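PDB 5OCS: putative NADH-depentdent flavin oxidoreductase from Cupriavidus metallidurans, which probably acts as an FMN-containing, NAD(P)H-dependent ene-reductase of the Old Yellow Enzyme family. Local coordinates for residues D[52-58]-D[96-102]; D[174-180]-D[227-233]; D[260-266]-D[295-300]. All coordinates share one frame. Numbering follows the deposited sequence.

The three contacts pair successive strands of an eight-stranded TIM barrel: two with three, four with five, six with seven. Contacts 1 and 2, centres about 9 Å apart, join at Glu176 N and Ile99 O (2.8 Å). Contacts 2 and 3, centres also about 9 Å apart, meet through Val232 N and His263 O (2.8 Å) and, inside the barrel, Glu176 OE1 and His263 ND1 (2.7 Å). Contacts 1 and 3, centres about 14 Å apart, touch across the interior (Ile54 CD1 to His263 CE1, 4.1 Å). FMN-binding Ala57, Gln100 and Arg231 lie toward the C-terminal strand ends; FMN is not bound to this chain in the model, and a citrate, probably from the crystallisation liquor, hydrogen-bonds Arg231, Ser265 and Thr266.

Contact 1 (D[52-58]-D[96-102]); sequences LLIIEAT and AVTIQLA
Strands 52-58 and 96-102 run parallel, their axes 27° apart and 4.2 Å at closest approach. Leu52 (chi1 t) faces the barrel interior with Ala96, its CD1 3.5 Å from Thr98 CG2. Leu53 N donates to Ala96 O (2.9 Å); Leu53 O accepts from both Thr98 N and, because Thr98 takes the p rotamer, Thr98 OG1, each at 2.9 Å. Ile54 pairs with Thr98 on the interior face. Ile55, paired with Ile99 on the helix-covered face, donates from N to Thr98 O (2.8 Å), accepts at O from Gln100 N (3.2 Å) and packs CD1 on Val97 CG1 (3.8 Å). A beta bulge shifts the register by one before Thr58 pairs with Leu101. Glu56 points away, its carboxylate hydrogen-bonded to Gln26, while a water joins Ala57 N (3.2 Å) to Gln100 OE1 (2.8 Å); Gln100 NE2 is hydrogen-bonded to Glu176 OE2. Thr58 N resumes pairing with Gln100 O (2.8 Å), and Thr58 O accepts from Ala102 N (3.0 Å); Thr58 OG1 turns back to Glu56 O (2.8 Å). Helix 76-92 covers Val97 and Ile99, completing a beta-alpha-beta unit of the TIM barrel whose C-terminal end supplies FMN-binding Ala57 and Gln100.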
# COMPACT_ATOMS: atom_id res chain seq x y z
N LEU D 52 -7.27 -2.16 -14.14
CA LEU D 52 -7.81 -3.45 -13.87
C LEU D 52 -6.96 -4.16 -12.80
O LEU D 52 -5.73 -4.22 -12.87
CB LEU D 52 -7.80 -4.25 -15.17
CG LEU D 52 -8.36 -5.66 -15.03
CD1 LEU D 52 -9.83 -5.72 -14.58
CD2 LEU D 52 -8.14 -6.45 -16.32
N LEU D 53 -7.65 -4.69 -11.80
CA LEU D 53 -7.00 -5.55 -10.82
C LEU D 53 -7.54 -6.96 -11.03
O LEU D 53 -8.78 -7.18 -11.14
CB LEU D 53 -7.36 -5.07 -9.42
CG LEU D 53 -7.03 -6.01 -8.26
CD1 LEU D 53 -5.56 -6.33 -8.13
CD2 LEU D 53 -7.56 -5.40 -6.98
N ILE D 54 -6.65 -7.96 -11.08
CA ILE D 54 -7.05 -9.34 -11.15
C ILE D 54 -6.55 -9.99 -9.88
O ILE D 54 -5.33 -10.09 -9.71
CB ILE D 54 -6.43 -10.08 -12.35
CG1 ILE D 54 -6.66 -9.29 -13.64
CG2 ILE D 54 -7.05 -11.48 -12.47
CD1 ILE D 54 -6.02 -9.89 -14.89
N ILE D 55 -7.49 -10.41 -9.02
CA ILE D 55 -7.17 -11.07 -7.78
C ILE D 55 -6.47 -12.41 -8.09
O ILE D 55 -6.80 -13.06 -9.10
CB ILE D 55 -8.43 -11.25 -6.90
CG1 ILE D 55 -8.91 -9.90 -6.34
CG2 ILE D 55 -8.19 -12.18 -5.71
CD1 ILE D 55 -10.35 -9.88 -5.88
N GLU D 56 -5.54 -12.79 -7.22
CA GLU D 56 -4.76 -14.00 -7.34
C GLU D 56 -5.59 -15.26 -7.59
O GLU D 56 -6.78 -15.33 -7.28
CB GLU D 56 -3.96 -14.25 -6.07
CG GLU D 56 -4.79 -14.62 -4.86
CD GLU D 56 -3.98 -14.55 -3.57
OE1 GLU D 56 -3.25 -15.52 -3.25
OE2 GLU D 56 -4.10 -13.51 -2.88
N ALA D 57 -4.90 -16.28 -8.05
CA ALA D 57 -5.48 -17.61 -8.23
C ALA D 57 -6.29 -18.03 -7.02
O ALA D 57 -5.76 -18.22 -5.89
CB ALA D 57 -4.37 -18.65 -8.50
N THR D 58 -7.59 -18.16 -7.24
CA THR D 58 -8.51 -18.46 -6.19
C THR D 58 -9.09 -19.86 -6.41
O THR D 58 -9.75 -20.11 -7.42
CB THR D 58 -9.61 -17.39 -6.18
OG1 THR D 58 -9.00 -16.14 -5.83
CG2 THR D 58 -10.70 -17.72 -5.16
N ALA D 96 -11.52 -1.51 -11.58
CA ALA D 96 -12.28 -2.71 -11.90
C ALA D 96 -11.64 -3.89 -11.22
O ALA D 96 -10.43 -4.05 -11.32
CB ALA D 96 -12.26 -2.95 -13.42
N VAL D 97 -12.44 -4.63 -10.49
CA VAL D 97 -11.96 -5.75 -9.69
C VAL D 97 -12.46 -7.03 -10.31
O VAL D 97 -13.65 -7.23 -10.41
CB VAL D 97 -12.36 -5.61 -8.22
CG1 VAL D 97 -11.83 -6.78 -7.43
CG2 VAL D 97 -11.78 -4.32 -7.67
N THR D 98 -11.53 -7.92 -10.67
CA THR D 98 -11.84 -9.21 -11.28
C THR D 98 -11.07 -10.28 -10.52
O THR D 98 -10.21 -9.98 -9.67
CB THR D 98 -11.44 -9.23 -12.77
OG1 THR D 98 -10.03 -9.01 -12.94
CG2 THR D 98 -12.23 -8.09 -13.50
N ILE D 99 -11.31 -11.55 -10.84
CA ILE D 99 -10.71 -12.63 -10.07
C ILE D 99 -10.31 -13.78 -10.98
O ILE D 99 -11.01 -14.10 -11.94
CB ILE D 99 -11.65 -13.13 -8.95
CG1 ILE D 99 -10.91 -14.02 -7.95
CG2 ILE D 99 -12.95 -13.79 -9.51
CD1 ILE D 99 -11.66 -14.14 -6.65
N GLN D 100 -9.18 -14.39 -10.69
CA GLN D 100 -8.70 -15.59 -11.40
C GLN D 100 -9.17 -16.83 -10.65
O GLN D 100 -8.82 -17.03 -9.48
CB GLN D 100 -7.18 -15.57 -11.51
CG GLN D 100 -6.63 -16.69 -12.35
CD GLN D 100 -5.14 -16.75 -12.27
OE1 GLN D 100 -4.58 -17.10 -11.22
NE2 GLN D 100 -4.48 -16.48 -13.39
N LEU D 101 -10.05 -17.61 -11.27
CA LEU D 101 -10.49 -18.85 -10.66
C LEU D 101 -9.57 -19.96 -11.15
O LEU D 101 -9.24 -20.03 -12.35
CB LEU D 101 -11.93 -19.12 -11.04
CG LEU D 101 -13.00 -18.22 -10.46
CD1 LEU D 101 -14.37 -18.75 -10.90
CD2 LEU D 101 -12.94 -18.10 -8.93
N ALA D 102 -9.20 -20.85 -10.24
CA ALA D 102 -8.07 -21.75 -10.44
C ALA D 102 -8.29 -23.12 -9.83
O ALA D 102 -9.04 -23.30 -8.90
CB ALA D 102 -6.82 -21.12 -9.87
O HOH W 1 -2.28 -16.26 -9.87

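Contact 2 (D[174-180]-D[227-233]); sequences GIEVHGA and PVWMRVS
Strands four and five of the TIM barrel are paired in parallel, residues 175-179 beside 228-233, axes 29° apart and 4.4 Å at closest approach. The register runs from Ile175 with Val228 to His178 with Arg231. Backbone hydrogen bonds run from Ile175 N to Pro227 O (3.1 Å), Trp229 N to Ile175 O (2.9 Å), Val177 N to Trp229 O (2.8 Å) and Arg231 N to Val177 O (2.9 Å); Gly179 N to Arg231 O (2.9 Å) is weak, bent to 129°. Beyond it a water joins Gly179 O (2.7 Å) to Ser233 N (2.9 Å).

Toward the surrounding helices, Val228 and Met230, both chi1 t, pack on helix 204-221, and Val177 CG1 lies 4.3 Å from Met230 CE. The interior face carries Glu176, Trp229, His178 and Arg231, with the Glu176 carboxylate as the polar centre; Glu176 is extended, chi1 and chi2 both t. Trp229 adopts chi1 p and chi2 near 92°, which lays its ring against the neighbouring strand: Glu176 CA sits over the five-membered ring, 4.0 Å from its centroid and 13° off the normal, a CH-pi contact. His178, chi1 t, accepts at ND1 from Ala180 N (3.3 Å). Arg231 starts with chi1 t, then bends at chi2 p, so that its guanidinium meets the carboxylate by its edge. Gln100 and His263 are also hydrogen-bonded to Glu176, linking this buried acid to FMN-binding Gln100 and Arg231. Both carboxylate oxygens are engaged across the pair: Glu176 OE1 accepts from Trp229 NE1 at 2.7 Å, and Glu176 OE2 forms a salt bridge with Arg231 NH1 at 2.9 Å.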
# COMPACT_ATOMS: atom_id res chain seq x y z
N GLY D 174 -15.55 -9.52 -13.13
CA GLY D 174 -15.08 -10.34 -14.21
C GLY D 174 -14.35 -11.56 -13.69
O GLY D 174 -13.89 -11.59 -12.54
N ILE D 175 -14.23 -12.57 -14.55
CA ILE D 175 -13.53 -13.80 -14.16
C ILE D 175 -12.49 -14.19 -15.22
O ILE D 175 -12.76 -14.24 -16.43
CB ILE D 175 -14.47 -15.00 -13.98
CG1 ILE D 175 -15.37 -14.81 -12.74
CG2 ILE D 175 -13.69 -16.32 -13.80
CD1 ILE D 175 -16.45 -15.85 -12.59
N GLU D 176 -11.28 -14.44 -14.75
CA GLU D 176 -10.24 -15.06 -15.56
C GLU D 176 -10.14 -16.52 -15.20
O GLU D 176 -9.86 -16.88 -14.04
CB GLU D 176 -8.90 -14.36 -15.32
CG GLU D 176 -7.73 -15.05 -16.03
CD GLU D 176 -6.47 -14.22 -16.05
OE1 GLU D 176 -6.50 -13.11 -16.63
OE2 GLU D 176 -5.45 -14.70 -15.50
N VAL D 177 -10.41 -17.40 -16.17
CA VAL D 177 -10.35 -18.83 -15.88
C VAL D 177 -8.90 -19.20 -16.18
O VAL D 177 -8.36 -18.90 -17.25
CB VAL D 177 -11.30 -19.64 -16.81
CG1 VAL D 177 -11.09 -21.12 -16.62
CG2 VAL D 177 -12.75 -19.27 -16.52
N HIS D 178 -8.28 -19.85 -15.22
CA HIS D 178 -6.85 -20.12 -15.29
C HIS D 178 -6.59 -21.38 -16.11
O HIS D 178 -6.77 -22.47 -15.61
CB HIS D 178 -6.27 -20.26 -13.89
CG HIS D 178 -4.78 -20.07 -13.82
ND1 HIS D 178 -3.96 -20.10 -14.92
CD2 HIS D 178 -3.97 -19.84 -12.75
CE1 HIS D 178 -2.71 -19.90 -14.54
NE2 HIS D 178 -2.69 -19.74 -13.23
N GLY D 179 -6.14 -21.19 -17.33
CA GLY D 179 -5.74 -22.29 -18.24
C GLY D 179 -4.24 -22.40 -18.49
O GLY D 179 -3.83 -23.04 -19.45
N ALA D 180 -3.41 -21.83 -17.62
CA ALA D 180 -1.97 -21.74 -17.86
C ALA D 180 -1.16 -22.25 -16.66
O ALA D 180 -1.69 -22.91 -15.78
CB ALA D 180 -1.63 -20.31 -18.22
N PRO D 227 -17.64 -9.61 -18.00
CA PRO D 227 -16.72 -10.38 -18.86
C PRO D 227 -16.16 -11.62 -18.18
O PRO D 227 -15.91 -11.63 -16.99
CB PRO D 227 -15.58 -9.37 -19.15
CG PRO D 227 -15.58 -8.48 -17.93
CD PRO D 227 -17.06 -8.31 -17.63
N VAL D 228 -15.96 -12.66 -18.98
CA VAL D 228 -15.30 -13.86 -18.56
C VAL D 228 -14.30 -14.16 -19.67
O VAL D 228 -14.62 -14.06 -20.88
CB VAL D 228 -16.27 -15.03 -18.39
CG1 VAL D 228 -15.53 -16.35 -18.09
CG2 VAL D 228 -17.29 -14.72 -17.35
N TRP D 229 -13.10 -14.56 -19.28
CA TRP D 229 -12.04 -14.86 -20.24
C TRP D 229 -11.14 -15.97 -19.70
O TRP D 229 -11.40 -16.51 -18.63
CB TRP D 229 -11.27 -13.59 -20.61
CG TRP D 229 -10.41 -13.00 -19.54
CD1 TRP D 229 -9.09 -13.25 -19.29
CD2 TRP D 229 -10.81 -12.04 -18.56
NE1 TRP D 229 -8.66 -12.51 -18.22
CE2 TRP D 229 -9.70 -11.76 -17.76
CE3 TRP D 229 -12.01 -11.42 -18.26
CZ2 TRP D 229 -9.75 -10.86 -16.70
CZ3 TRP D 229 -12.05 -10.51 -17.22
CH2 TRP D 229 -10.96 -10.26 -16.44
N MET D 230 -10.13 -16.34 -20.48
CA MET D 230 -9.18 -17.36 -20.05
C MET D 230 -7.76 -16.88 -20.15
O MET D 230 -7.39 -16.13 -21.08
CB MET D 230 -9.34 -18.65 -20.90
CG MET D 230 -8.58 -19.86 -20.35
SD MET D 230 -8.89 -21.37 -21.31
CE MET D 230 -10.55 -21.70 -20.81
N ARG D 231 -6.95 -17.40 -19.24
CA ARG D 231 -5.51 -17.22 -19.24
C ARG D 231 -4.91 -18.42 -19.92
O ARG D 231 -5.22 -19.54 -19.54
CB ARG D 231 -5.01 -17.18 -17.78
CG ARG D 231 -3.51 -17.02 -17.60
CD ARG D 231 -2.99 -15.68 -18.09
NE ARG D 231 -1.70 -15.37 -17.46
CZ ARG D 231 -1.52 -14.82 -16.26
NH1 ARG D 231 -2.55 -14.38 -15.55
NH2 ARG D 231 -0.29 -14.66 -15.81
N VAL D 232 -4.05 -18.18 -20.94
CA VAL D 232 -3.48 -19.27 -21.74
C VAL D 232 -1.99 -19.10 -21.84
O VAL D 232 -1.50 -17.99 -22.01
CB VAL D 232 -4.07 -19.27 -23.17
CG1 VAL D 232 -3.48 -20.43 -24.00
CG2 VAL D 232 -5.61 -19.38 -23.14
N SER D 233 -1.25 -20.21 -21.72
CA SER D 233 0.19 -20.16 -21.98
C SER D 233 0.46 -20.14 -23.46
O SER D 233 -0.06 -20.99 -24.15
CB SER D 233 0.87 -21.40 -21.40
OG SER D 233 2.24 -21.35 -21.72
O HOH W 2 -2.38 -22.83 -21.71

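Contact 3 (D[260-266]-D[295-300]); sequences AAVHVST and LPTMAV
Val300, Met298 and His263 carry the largest buried areas in this pairing of TIM-barrel strands six and seven, 87, 86 and 63 Å². The strands, 262-265 and 297-300, run parallel with axes 24° apart and 4.6 Å at closest approach, in the register Val262 with Thr297, His263 with Met298, Val264 with Ala299. Hydrogen bonds alternate between the strands: Val262 N to Pro296 O (3.0 Å), Met298 N to Val262 O (2.8 Å), Val264 N to Met298 O (2.8 Å) and Val300 N to Val264 O (3.2 Å).

His263 and Met298 are the closest pair, 4.4 Å between CA atoms, and both point into the barrel. Met298, chi1 m (-46°) and then t, t, runs out beside the imidazole, reaching Ala261 CB with its CE at 4.2 Å. His263, chi1 t, is held from both nitrogens: ND1 is hydrogen-bonded to Glu176 on strand four and NE2 to Ser322 on strand eight, so its ring crosslinks the interior of the barrel.

Val300, chi1 t, points toward the partner strand and fills the C-terminal end of the pair. Its CG2 lies 3.7 Å from both His263 NE2 and Ser265 OG, and its CG1 3.9 Å from Thr266 CG2; a water bridges Val264 O and Val300 O, 3.0 Å from each. This end borders the FMN site: Ser265 OG is hydrogen-bonded to Arg231 NE, Thr266 OG1 to Gly268 N, and both hydroxyls to a citrate, probably from the crystallisation liquor. Deeper in the barrel, Met298 SD stands over the face of the His263 ring, 4.3 Å from its centroid and 24° off the normal, a sulfur-aromatic contact.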
# COMPACT_ATOMS: atom_id res chain seq x y z
N ALA D 260 -14.59 -12.68 -23.41
CA ALA D 260 -14.36 -11.26 -23.55
C ALA D 260 -12.94 -10.89 -23.99
O ALA D 260 -12.71 -9.79 -24.48
CB ALA D 260 -14.66 -10.56 -22.22
N ALA D 261 -12.00 -11.81 -23.77
CA ALA D 261 -10.62 -11.56 -23.99
C ALA D 261 -9.86 -12.86 -24.01
O ALA D 261 -10.41 -13.94 -23.77
CB ALA D 261 -10.07 -10.64 -22.89
N VAL D 262 -8.58 -12.74 -24.26
CA VAL D 262 -7.64 -13.80 -23.92
C VAL D 262 -6.39 -13.17 -23.29
O VAL D 262 -5.88 -12.13 -23.75
CB VAL D 262 -7.32 -14.72 -25.14
CG1 VAL D 262 -6.62 -13.95 -26.22
CG2 VAL D 262 -6.47 -15.92 -24.73
N HIS D 263 -5.90 -13.78 -22.20
CA HIS D 263 -4.74 -13.28 -21.51
C HIS D 263 -3.63 -14.26 -21.80
O HIS D 263 -3.71 -15.43 -21.40
CB HIS D 263 -5.07 -13.21 -20.01
CG HIS D 263 -4.04 -12.50 -19.19
ND1 HIS D 263 -4.25 -12.22 -17.84
CD2 HIS D 263 -2.84 -11.96 -19.49
CE1 HIS D 263 -3.20 -11.57 -17.37
NE2 HIS D 263 -2.33 -11.41 -18.34
N VAL D 264 -2.59 -13.79 -22.48
CA VAL D 264 -1.57 -14.67 -23.08
C VAL D 264 -0.31 -14.57 -22.25
O VAL D 264 0.28 -13.50 -22.16
CB VAL D 264 -1.28 -14.26 -24.53
CG1 VAL D 264 -0.17 -15.11 -25.14
CG2 VAL D 264 -2.55 -14.32 -25.39
N SER D 265 0.11 -15.69 -21.64
CA SER D 265 1.38 -15.71 -20.94
C SER D 265 2.54 -15.76 -21.93
O SER D 265 2.32 -15.91 -23.12
CB SER D 265 1.42 -16.86 -19.94
OG SER D 265 0.64 -16.47 -18.78
N THR D 266 3.78 -15.58 -21.46
CA THR D 266 4.87 -15.28 -22.40
C THR D 266 5.38 -16.49 -23.14
O THR D 266 6.24 -16.34 -23.98
CB THR D 266 6.11 -14.67 -21.71
OG1 THR D 266 6.68 -15.63 -20.82
CG2 THR D 266 5.74 -13.40 -20.92
N LEU D 295 -9.64 -11.04 -30.64
CA LEU D 295 -10.19 -10.81 -29.29
C LEU D 295 -9.37 -9.70 -28.63
O LEU D 295 -8.18 -9.53 -28.94
CB LEU D 295 -10.07 -12.08 -28.41
CG LEU D 295 -11.12 -13.19 -28.32
CD1 LEU D 295 -10.65 -14.43 -27.56
CD2 LEU D 295 -12.41 -12.66 -27.72
N PRO D 296 -9.94 -8.97 -27.66
CA PRO D 296 -9.11 -8.15 -26.78
C PRO D 296 -8.01 -9.04 -26.15
O PRO D 296 -8.34 -10.10 -25.60
CB PRO D 296 -10.12 -7.69 -25.72
CG PRO D 296 -11.38 -7.57 -26.48
CD PRO D 296 -11.38 -8.72 -27.44
N THR D 297 -6.77 -8.64 -26.31
CA THR D 297 -5.65 -9.51 -26.00
C THR D 297 -4.88 -8.86 -24.89
O THR D 297 -4.29 -7.79 -25.05
CB THR D 297 -4.77 -9.71 -27.24
OG1 THR D 297 -5.58 -10.30 -28.26
CG2 THR D 297 -3.60 -10.60 -26.93
N MET D 298 -4.88 -9.50 -23.74
CA MET D 298 -4.05 -9.05 -22.63
C MET D 298 -2.75 -9.83 -22.69
O MET D 298 -2.79 -11.00 -22.87
CB MET D 298 -4.70 -9.35 -21.27
CG MET D 298 -6.15 -9.01 -21.11
SD MET D 298 -6.60 -9.24 -19.33
CE MET D 298 -8.37 -8.99 -19.41
N ALA D 299 -1.62 -9.17 -22.55
CA ALA D 299 -0.34 -9.82 -22.59
C ALA D 299 0.37 -9.64 -21.26
O ALA D 299 0.45 -8.52 -20.73
CB ALA D 299 0.51 -9.23 -23.68
N VAL D 300 0.90 -10.74 -20.74
CA VAL D 300 1.84 -10.68 -19.62
C VAL D 300 3.05 -9.92 -20.10
O VAL D 300 3.66 -10.29 -21.15
CB VAL D 300 2.29 -12.06 -19.17
CG1 VAL D 300 3.41 -11.93 -18.13
CG2 VAL D 300 1.12 -12.81 -18.58
O HOH W 3 2.79 -12.27 -23.23